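Side-chain contacts in tryptophan--tRNA ligase (Campylobacter jejuni subsp. jejuni, PDB 3TZL), which probably catalyses the ATP-dependent attachment of tryptophan to its cognate tRNA, as a homodimeric class I aminoacyl-tRNA synthetase: residues D189-K192 / Q198-I201; T200-S205 / K211-S216; C233-I238 / E260-F265. All coordinates share one frame; numbering follows the deposited sequence.

Interaction 1. Residues D189-K192 / Q198-I201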
loop_
_atom_site.group_PDB
_atom_site.type_symbol
_atom_site.label_atom_id
_atom_site.label_comp_id
_atom_site.label_asym_id
_atom_site.label_seq_id
_atom_site.Cartn_x
_atom_site.Cartn_y
_atom_site.Cartn_z
ATOM N N ASP B 189 -32.796 24.899 11.934
ATOM C CA ASP B 189 -33.333 25.884 10.994
ATOM C C ASP B 189 -34.465 25.345 10.133
ATOM O O ASP B 189 -34.946 26.036 9.239
ATOM C CB ASP B 189 -32.219 26.433 10.089
ATOM C CG ASP B 189 -31.637 25.377 9.145
ATOM O OD1 ASP B 189 -31.966 24.176 9.281
ATOM O OD2 ASP B 189 -30.833 25.753 8.264
ATOM N N GLY B 190 -34.873 24.107 10.386
ATOM C CA GLY B 190 -35.952 23.500 9.632
ATOM C C GLY B 190 -35.464 22.596 8.517
ATOM O O GLY B 190 -36.191 21.713 8.064
ATOM N N ALA B 191 -34.228 22.813 8.076
ATOM C CA ALA B 191 -33.642 21.998 7.020
ATOM C C ALA B 191 -33.005 20.761 7.629
ATOM O O ALA B 191 -32.718 20.740 8.825
ATOM C CB ALA B 191 -32.609 22.798 6.246
ATOM N N LYS B 192 -32.790 19.734 6.810
ATOM C CA LYS B 192 -32.115 18.518 7.259
ATOM C C LYS B 192 -30.854 18.883 8.012
ATOM O O LYS B 192 -30.053 19.674 7.521
ATOM C CB LYS B 192 -31.761 17.630 6.069
ATOM C CG LYS B 192 -30.726 16.560 6.364
ATOM C CD LYS B 192 -30.439 15.698 5.134
ATOM C CE LYS B 192 -29.439 14.589 5.459
ATOM N NZ LYS B 192 -29.643 13.394 4.593
ATOM N N GLN B 198 -24.548 24.150 9.261
ATOM C CA GLN B 198 -24.330 24.698 10.601
ATOM C C GLN B 198 -25.648 24.788 11.369
ATOM O O GLN B 198 -25.933 25.778 12.058
ATOM C CB GLN B 198 -23.641 26.064 10.530
ATOM C CG GLN B 198 -22.342 26.068 9.724
ATOM C CD GLN B 198 -21.825 27.473 9.469
ATOM O OE1 GLN B 198 -22.401 28.227 8.683
ATOM N NE2 GLN B 198 -20.740 27.836 10.142
ATOM N N ASN B 199 -26.456 23.744 11.238
ATOM C CA ASN B 199 -27.747 23.704 11.894
ATOM C C ASN B 199 -27.830 22.530 12.871
ATOM O O ASN B 199 -28.915 21.997 13.117
ATOM C CB ASN B 199 -28.863 23.620 10.844
ATOM C CG ASN B 199 -28.826 22.327 10.047
ATOM O OD1 ASN B 199 -27.921 21.498 10.202
ATOM N ND2 ASN B 199 -29.825 22.141 9.192
ATOM N N THR B 200 -26.681 22.123 13.409
ATOM C CA THR B 200 -26.601 20.868 14.148
ATOM C C THR B 200 -26.873 21.006 15.646
ATOM O O THR B 200 -26.825 22.085 16.206
ATOM C CB THR B 200 -25.228 20.162 13.939
ATOM O OG1 THR B 200 -24.183 20.925 14.554
ATOM C CG2 THR B 200 -24.919 20.022 12.462
ATOM N N ILE B 201 -27.176 19.882 16.277
ATOM C CA ILE B 201 -27.141 19.770 17.726
ATOM C C ILE B 201 -26.155 18.654 18.045
ATOM O O ILE B 201 -26.384 17.491 17.699
ATOM C CB ILE B 201 -28.516 19.464 18.303
ATOM C CG1 ILE B 201 -29.410 20.694 18.191
ATOM C CG2 ILE B 201 -28.408 19.052 19.768
ATOM C CD1 ILE B 201 -30.853 20.411 18.513
#
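Asp189 and Asn199 bring two loop segments together, with their CA atoms 6.1 Å apart. Neither 189-192 nor 198-201 forms regular secondary structure. The Asn199 amide carries the contact. Its ND2 gives one bond to Asp189 OD1 at 3.0 Å and another to the backbone O of Lys192, also at 3.0 Å. Both are nearly straight, and both acceptors lie close to the amide plane. Two bonds from one nitrogen therefore fix the rotation of the amide. Its OD1 is taken by the backbone N of Ser194, so both polar ends of this buried group are satisfied. Asp189 reaches in with CG between its backbone N and carbonyl carbon (chi1 66°). From there OD1 also accepts from Ala191 N at 2.9 Å, which makes an Asx turn. The two donors meet OD1 from opposite faces of the carboxylate, whose plane is turned 84° from that of the amide. Lys192 opens the predicted KMSKS motif, the class I signature loop at the nucleotide site. Asn199 thus holds the start of this loop from just beyond its end. Lys192 leaves the contact at CB, and its side chain touches the bound ADP. Both segments lie in the long loop between strand 175-177 and helix 207-215. Ile201 packs on Leu210 of that helix and is hydrogen-bonded through its backbone to Ile18 at the start of helix 18-30.

Interaction 2. Residues T200-S205 / K211-S216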
loop_
_atom_site.group_PDB
_atom_site.type_symbol
_atom_site.label_atom_id
_atom_site.label_comp_id
_atom_site.label_asym_id
_atom_site.label_seq_id
_atom_site.Cartn_x
_atom_site.Cartn_y
_atom_site.Cartn_z
ATOM N N THR B 200 -26.681 22.123 13.409
ATOM C CA THR B 200 -26.601 20.868 14.148
ATOM C C THR B 200 -26.873 21.006 15.646
ATOM O O THR B 200 -26.825 22.085 16.206
ATOM C CB THR B 200 -25.228 20.162 13.939
ATOM O OG1 THR B 200 -24.183 20.925 14.554
ATOM C CG2 THR B 200 -24.919 20.022 12.462
ATOM N N ILE B 201 -27.176 19.882 16.277
ATOM C CA ILE B 201 -27.141 19.770 17.726
ATOM C C ILE B 201 -26.155 18.654 18.045
ATOM O O ILE B 201 -26.384 17.491 17.699
ATOM C CB ILE B 201 -28.516 19.464 18.303
ATOM C CG1 ILE B 201 -29.410 20.694 18.191
ATOM C CG2 ILE B 201 -28.408 19.052 19.768
ATOM C CD1 ILE B 201 -30.853 20.411 18.513
ATOM N N ASP B 202 -25.043 19.029 18.672
ATOM C CA ASP B 202 -23.926 18.116 18.899
ATOM C C ASP B 202 -24.099 17.282 20.169
ATOM O O ASP B 202 -24.779 17.689 21.120
ATOM C CB ASP B 202 -22.595 18.884 18.925
ATOM C CG ASP B 202 -22.349 19.671 17.640
ATOM O OD1 ASP B 202 -22.812 19.240 16.568
ATOM O OD2 ASP B 202 -21.699 20.734 17.705
ATOM N N ILE B 203 -23.475 16.110 20.163
ATOM C CA ILE B 203 -23.626 15.128 21.225
ATOM C C ILE B 203 -22.617 15.344 22.333
ATOM O O ILE B 203 -22.938 15.206 23.508
ATOM C CB ILE B 203 -23.406 13.717 20.675
ATOM C CG1 ILE B 203 -24.508 13.375 19.672
ATOM C CG2 ILE B 203 -23.359 12.703 21.801
ATOM C CD1 ILE B 203 -24.333 12.024 19.023
ATOM N N PHE B 204 -21.391 15.674 21.947
ATOM C CA PHE B 204 -20.290 15.745 22.887
ATOM C C PHE B 204 -19.775 17.169 23.075
ATOM O O PHE B 204 -18.577 17.404 23.111
ATOM C CB PHE B 204 -19.162 14.804 22.446
ATOM C CG PHE B 204 -19.579 13.361 22.397
ATOM C CD1 PHE B 204 -19.841 12.664 23.566
ATOM C CD2 PHE B 204 -19.728 12.707 21.187
ATOM C CE1 PHE B 204 -20.235 11.340 23.527
ATOM C CE2 PHE B 204 -20.137 11.387 21.144
ATOM C CZ PHE B 204 -20.386 10.705 22.321
ATOM N N SER B 205 -20.694 18.112 23.211
ATOM C CA SER B 205 -20.332 19.501 23.409
ATOM C C SER B 205 -20.463 19.840 24.880
ATOM O O SER B 205 -20.905 19.016 25.676
ATOM C CB SER B 205 -21.249 20.392 22.577
ATOM O OG SER B 205 -22.614 20.092 22.834
ATOM N N LYS B 211 -26.727 24.642 24.829
ATOM C CA LYS B 211 -27.654 25.745 25.089
ATOM C C LYS B 211 -27.704 26.708 23.903
ATOM O O LYS B 211 -28.777 27.136 23.477
ATOM C CB LYS B 211 -27.255 26.489 26.369
ATOM C CG LYS B 211 -28.297 27.479 26.884
ATOM C CD LYS B 211 -27.788 28.237 28.108
ATOM C CE LYS B 211 -28.822 29.233 28.640
ATOM N NZ LYS B 211 -28.198 30.281 29.501
ATOM N N LYS B 212 -26.532 27.019 23.362
ATOM C CA LYS B 212 -26.391 27.928 22.230
ATOM C C LYS B 212 -27.064 27.356 20.982
ATOM O O LYS B 212 -27.806 28.049 20.286
ATOM C CB LYS B 212 -24.901 28.173 21.972
ATOM C CG LYS B 212 -24.565 29.366 21.094
ATOM C CD LYS B 212 -23.049 29.461 20.876
ATOM C CE LYS B 212 -22.516 28.253 20.077
ATOM N NZ LYS B 212 -21.023 28.241 19.894
ATOM N N GLN B 213 -26.813 26.080 20.710
ATOM C CA GLN B 213 -27.377 25.430 19.534
ATOM C C GLN B 213 -28.887 25.322 19.637
ATOM O O GLN B 213 -29.604 25.599 18.679
ATOM C CB GLN B 213 -26.746 24.057 19.339
ATOM C CG GLN B 213 -25.283 24.178 18.952
ATOM C CD GLN B 213 -24.581 22.850 18.776
ATOM O OE1 GLN B 213 -25.054 21.798 19.229
ATOM N NE2 GLN B 213 -23.432 22.892 18.114
ATOM N N ILE B 214 -29.368 24.929 20.810
ATOM C CA ILE B 214 -30.798 24.770 21.014
ATOM C C ILE B 214 -31.501 26.119 20.949
ATOM O O ILE B 214 -32.597 26.228 20.415
ATOM C CB ILE B 214 -31.087 24.040 22.332
ATOM C CG1 ILE B 214 -30.805 22.537 22.168
ATOM C CG2 ILE B 214 -32.512 24.224 22.746
ATOM C CD1 ILE B 214 -30.890 21.781 23.450
ATOM N N SER B 215 -30.851 27.154 21.470
ATOM C CA SER B 215 -31.423 28.499 21.460
ATOM C C SER B 215 -31.684 28.977 20.042
ATOM O O SER B 215 -32.608 29.746 19.798
ATOM C CB SER B 215 -30.490 29.481 22.162
ATOM O OG SER B 215 -31.111 30.046 23.299
ATOM N N SER B 216 -30.867 28.498 19.110
ATOM C CA SER B 216 -30.923 28.931 17.722
ATOM C C SER B 216 -32.044 28.274 16.949
ATOM O O SER B 216 -32.247 28.590 15.780
ATOM C CB SER B 216 -29.598 28.630 17.015
ATOM O OG SER B 216 -29.479 27.245 16.704
#
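Gln213 reaches from helix 207-215 to Asp202 in the loop that leads into the same helix. The loop follows the KMSKS region of this class I synthetase, and the helix folds back on it. The tight part is a pair of hydrogen bonds around one amide. Gln213 OE1 accepts from the backbone N of Asp202 at 2.8 Å. Gln213 NE2 gives to Asp202 OD2, again at 2.8 Å. Backbone and side chain of a single residue thus hold both ends of the amide and fix which way round it sits. The Gln213 chain runs straight out beyond CG (chi2 179°), which carries the amide across to the loop. The carboxylate is turned 78° from the amide plane. NE2 meets OD2 from above the carboxylate plane, and OD2 lies almost in the plane of the amide. The amide also lies against the Thr200 backbone, with Gln213 CD 3.5 Å from Thr200 O. The other oxygen, Asp202 OD1, accepts from Thr200 OG1 at 3.0 Å, so the carboxylate is gripped from two residues. Beside these bonds the contact is looser and apolar: Ile201 CD1 comes to 4.2 Å from Ile214 CG1. Ile214 then packs on Lys266, Leu269 and Asn270 of helix 262-276. On the solvent side, Lys211, Lys212 and Ser215 are exposed, and none of them meets the loop. The helix ends there, and Ser216 OG turns back to give a short bond of 2.6 Å to the backbone O of Gln213.

Interaction 3. Residues C233-I238 / E260-F265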
loop_
_atom_site.group_PDB
_atom_site.type_symbol
_atom_site.label_atom_id
_atom_site.label_comp_id
_atom_site.label_asym_id
_atom_site.label_seq_id
_atom_site.Cartn_x
_atom_site.Cartn_y
_atom_site.Cartn_z
ATOM N N CYS B 233 -43.509 22.716 14.858
ATOM C CA CYS B 233 -42.460 23.199 15.744
ATOM C C CYS B 233 -41.221 22.310 15.684
ATOM O O CYS B 233 -41.303 21.095 15.861
ATOM C CB CYS B 233 -42.988 23.297 17.174
ATOM S SG CYS B 233 -41.813 23.936 18.380
ATOM N N ASN B 234 -40.073 22.929 15.432
ATOM C CA ASN B 234 -38.819 22.203 15.369
ATOM C C ASN B 234 -38.323 21.786 16.741
ATOM O O ASN B 234 -37.578 20.814 16.865
ATOM C CB ASN B 234 -37.755 23.023 14.639
ATOM C CG ASN B 234 -38.124 23.288 13.196
ATOM O OD1 ASN B 234 -38.713 22.435 12.528
ATOM N ND2 ASN B 234 -37.804 24.481 12.711
ATOM N N ILE B 235 -38.718 22.519 17.776
ATOM C CA ILE B 235 -38.395 22.085 19.124
ATOM C C ILE B 235 -39.101 20.750 19.336
ATOM O O ILE B 235 -38.492 19.758 19.706
ATOM C CB ILE B 235 -38.875 23.081 20.198
ATOM C CG1 ILE B 235 -38.418 24.502 19.878
ATOM C CG2 ILE B 235 -38.367 22.670 21.563
ATOM C CD1 ILE B 235 -39.086 25.539 20.753
ATOM N N PHE B 236 -40.398 20.723 19.067
ATOM C CA PHE B 236 -41.150 19.495 19.270
ATOM C C PHE B 236 -40.605 18.354 18.410
ATOM O O PHE B 236 -40.361 17.267 18.924
ATOM C CB PHE B 236 -42.636 19.696 19.012
ATOM C CG PHE B 236 -43.465 18.498 19.357
ATOM C CD1 PHE B 236 -43.967 18.336 20.642
ATOM C CD2 PHE B 236 -43.742 17.530 18.403
ATOM C CE1 PHE B 236 -44.728 17.229 20.966
ATOM C CE2 PHE B 236 -44.503 16.425 18.721
ATOM C CZ PHE B 236 -44.995 16.270 20.003
ATOM N N LYS B 237 -40.402 18.613 17.119
ATOM C CA LYS B 237 -39.882 17.600 16.203
ATOM C C LYS B 237 -38.564 17.003 16.699
ATOM O O LYS B 237 -38.338 15.800 16.580
ATOM C CB LYS B 237 -39.677 18.182 14.808
ATOM C CG LYS B 237 -40.948 18.515 14.058
ATOM C CD LYS B 237 -40.613 19.110 12.693
ATOM C CE LYS B 237 -41.822 19.132 11.767
ATOM N NZ LYS B 237 -42.991 19.842 12.364
ATOM N N ILE B 238 -37.695 17.844 17.252
ATOM C CA ILE B 238 -36.436 17.367 17.810
ATOM C C ILE B 238 -36.620 16.678 19.172
ATOM O O ILE B 238 -35.958 15.683 19.465
ATOM C CB ILE B 238 -35.400 18.498 17.918
ATOM C CG1 ILE B 238 -35.039 19.018 16.525
ATOM C CG2 ILE B 238 -34.122 18.014 18.616
ATOM C CD1 ILE B 238 -34.256 20.298 16.568
ATOM N N GLU B 260 -47.324 27.894 28.396
ATOM C CA GLU B 260 -45.863 27.759 28.313
ATOM C C GLU B 260 -45.324 28.232 26.963
ATOM O O GLU B 260 -45.818 27.830 25.909
ATOM C CB GLU B 260 -45.425 26.316 28.562
ATOM C CG GLU B 260 -45.744 25.804 29.959
ATOM C CD GLU B 260 -45.182 24.410 30.211
ATOM O OE1 GLU B 260 -45.975 23.486 30.505
ATOM O OE2 GLU B 260 -43.945 24.247 30.122
ATOM N N GLY B 261 -44.296 29.077 27.002
ATOM C CA GLY B 261 -43.735 29.651 25.792
ATOM C C GLY B 261 -42.636 28.793 25.209
ATOM O O GLY B 261 -42.191 27.839 25.841
ATOM N N TYR B 262 -42.194 29.140 24.003
ATOM C CA TYR B 262 -41.153 28.382 23.311
ATOM C C TYR B 262 -39.801 28.461 24.026
ATOM O O TYR B 262 -38.984 27.545 23.927
ATOM C CB TYR B 262 -40.990 28.886 21.874
ATOM C CG TYR B 262 -42.135 28.552 20.943
ATOM C CD1 TYR B 262 -42.374 27.240 20.559
ATOM C CD2 TYR B 262 -42.959 29.557 20.418
ATOM C CE1 TYR B 262 -43.397 26.924 19.695
ATOM C CE2 TYR B 262 -43.989 29.250 19.545
ATOM C CZ TYR B 262 -44.200 27.924 19.188
ATOM O OH TYR B 262 -45.216 27.581 18.328
ATOM N N GLY B 263 -39.565 29.572 24.720
ATOM C CA GLY B 263 -38.367 29.748 25.511
ATOM C C GLY B 263 -38.310 28.662 26.561
ATOM O O GLY B 263 -37.276 28.023 26.750
ATOM N N HIS B 264 -39.438 28.417 27.214
ATOM C CA HIS B 264 -39.479 27.360 28.198
ATOM C C HIS B 264 -39.357 25.959 27.586
ATOM O O HIS B 264 -38.703 25.093 28.155
ATOM C CB HIS B 264 -40.727 27.451 29.064
ATOM C CG HIS B 264 -40.702 26.503 30.213
ATOM N ND1 HIS B 264 -41.256 25.244 30.148
ATOM C CD2 HIS B 264 -40.146 26.608 31.442
ATOM C CE1 HIS B 264 -41.068 24.624 31.300
ATOM N NE2 HIS B 264 -40.398 25.432 32.103
ATOM N N PHE B 265 -39.969 25.731 26.431
ATOM C CA PHE B 265 -39.803 24.437 25.755
ATOM C C PHE B 265 -38.343 24.178 25.356
ATOM O O PHE B 265 -37.865 23.044 25.417
ATOM C CB PHE B 265 -40.739 24.320 24.543
ATOM C CG PHE B 265 -42.192 24.210 24.919
ATOM C CD1 PHE B 265 -42.589 23.363 25.950
ATOM C CD2 PHE B 265 -43.155 24.966 24.269
ATOM C CE1 PHE B 265 -43.930 23.259 26.317
ATOM C CE2 PHE B 265 -44.499 24.870 24.627
ATOM C CZ PHE B 265 -44.887 24.017 25.650
#
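Ile235 and Phe265 mark the nearest approach of the two helix starts, with their CA atoms 7.2 Å apart. The contact is buried and made by apolar packing and a sulfur-aromatic touch. Ile235 reaches across with two branches. Its CD1 lies 3.7 Å from Tyr262 CD1, meeting the ring obliquely. Its CG2 lies by the Phe265 backbone, 3.9 Å from Phe265 O, with Phe265 CB a little farther. Cys233 adds a second touch on the same ring, with SG 3.6 Å from Tyr262 CE1. This is a sulfur-aromatic contact of oblique geometry, the sulfur lying 70° off the ring normal. Cys233 is also the N-cap of helix 234-239. With SG anti to its own backbone N (chi1 -178°), the sulfur accepts a capping bond from Phe236 N at 3.6 Å while still reaching the tyrosine. Gly261 holds the matching N-cap position before helix 262-276, so the contact joins the first turns of two helices. Phe265 offers its CB to Ile235, but its ring leads away and stacks with Tyr255. Tyr255, of helix 245-257, also touches Cys233 and Ile235 and meets the Phe236 ring edge-to-face.

Overall arrangement
From the N terminus, the chain passes strand 175-177 and enters the loop of interaction 1. This contact closes a five-residue loop, 193-197, that holds most of the predicted KMSKS motif. Interaction 2 begins on the stretch where interaction 1 ends, sharing Thr200 and Ile201, and closes the next turn by folding helix 207-215 back on its approach. Interaction 3 follows in series and closes a longer excursion that includes helix 245-257. None of the three nests inside another. They meet in space, though: Gly190 packs on Asn234, and Ile201 on Ile238. These touches tie the nucleotide-site loop to helix 234-239, which interaction 3 joins to helix 262-276.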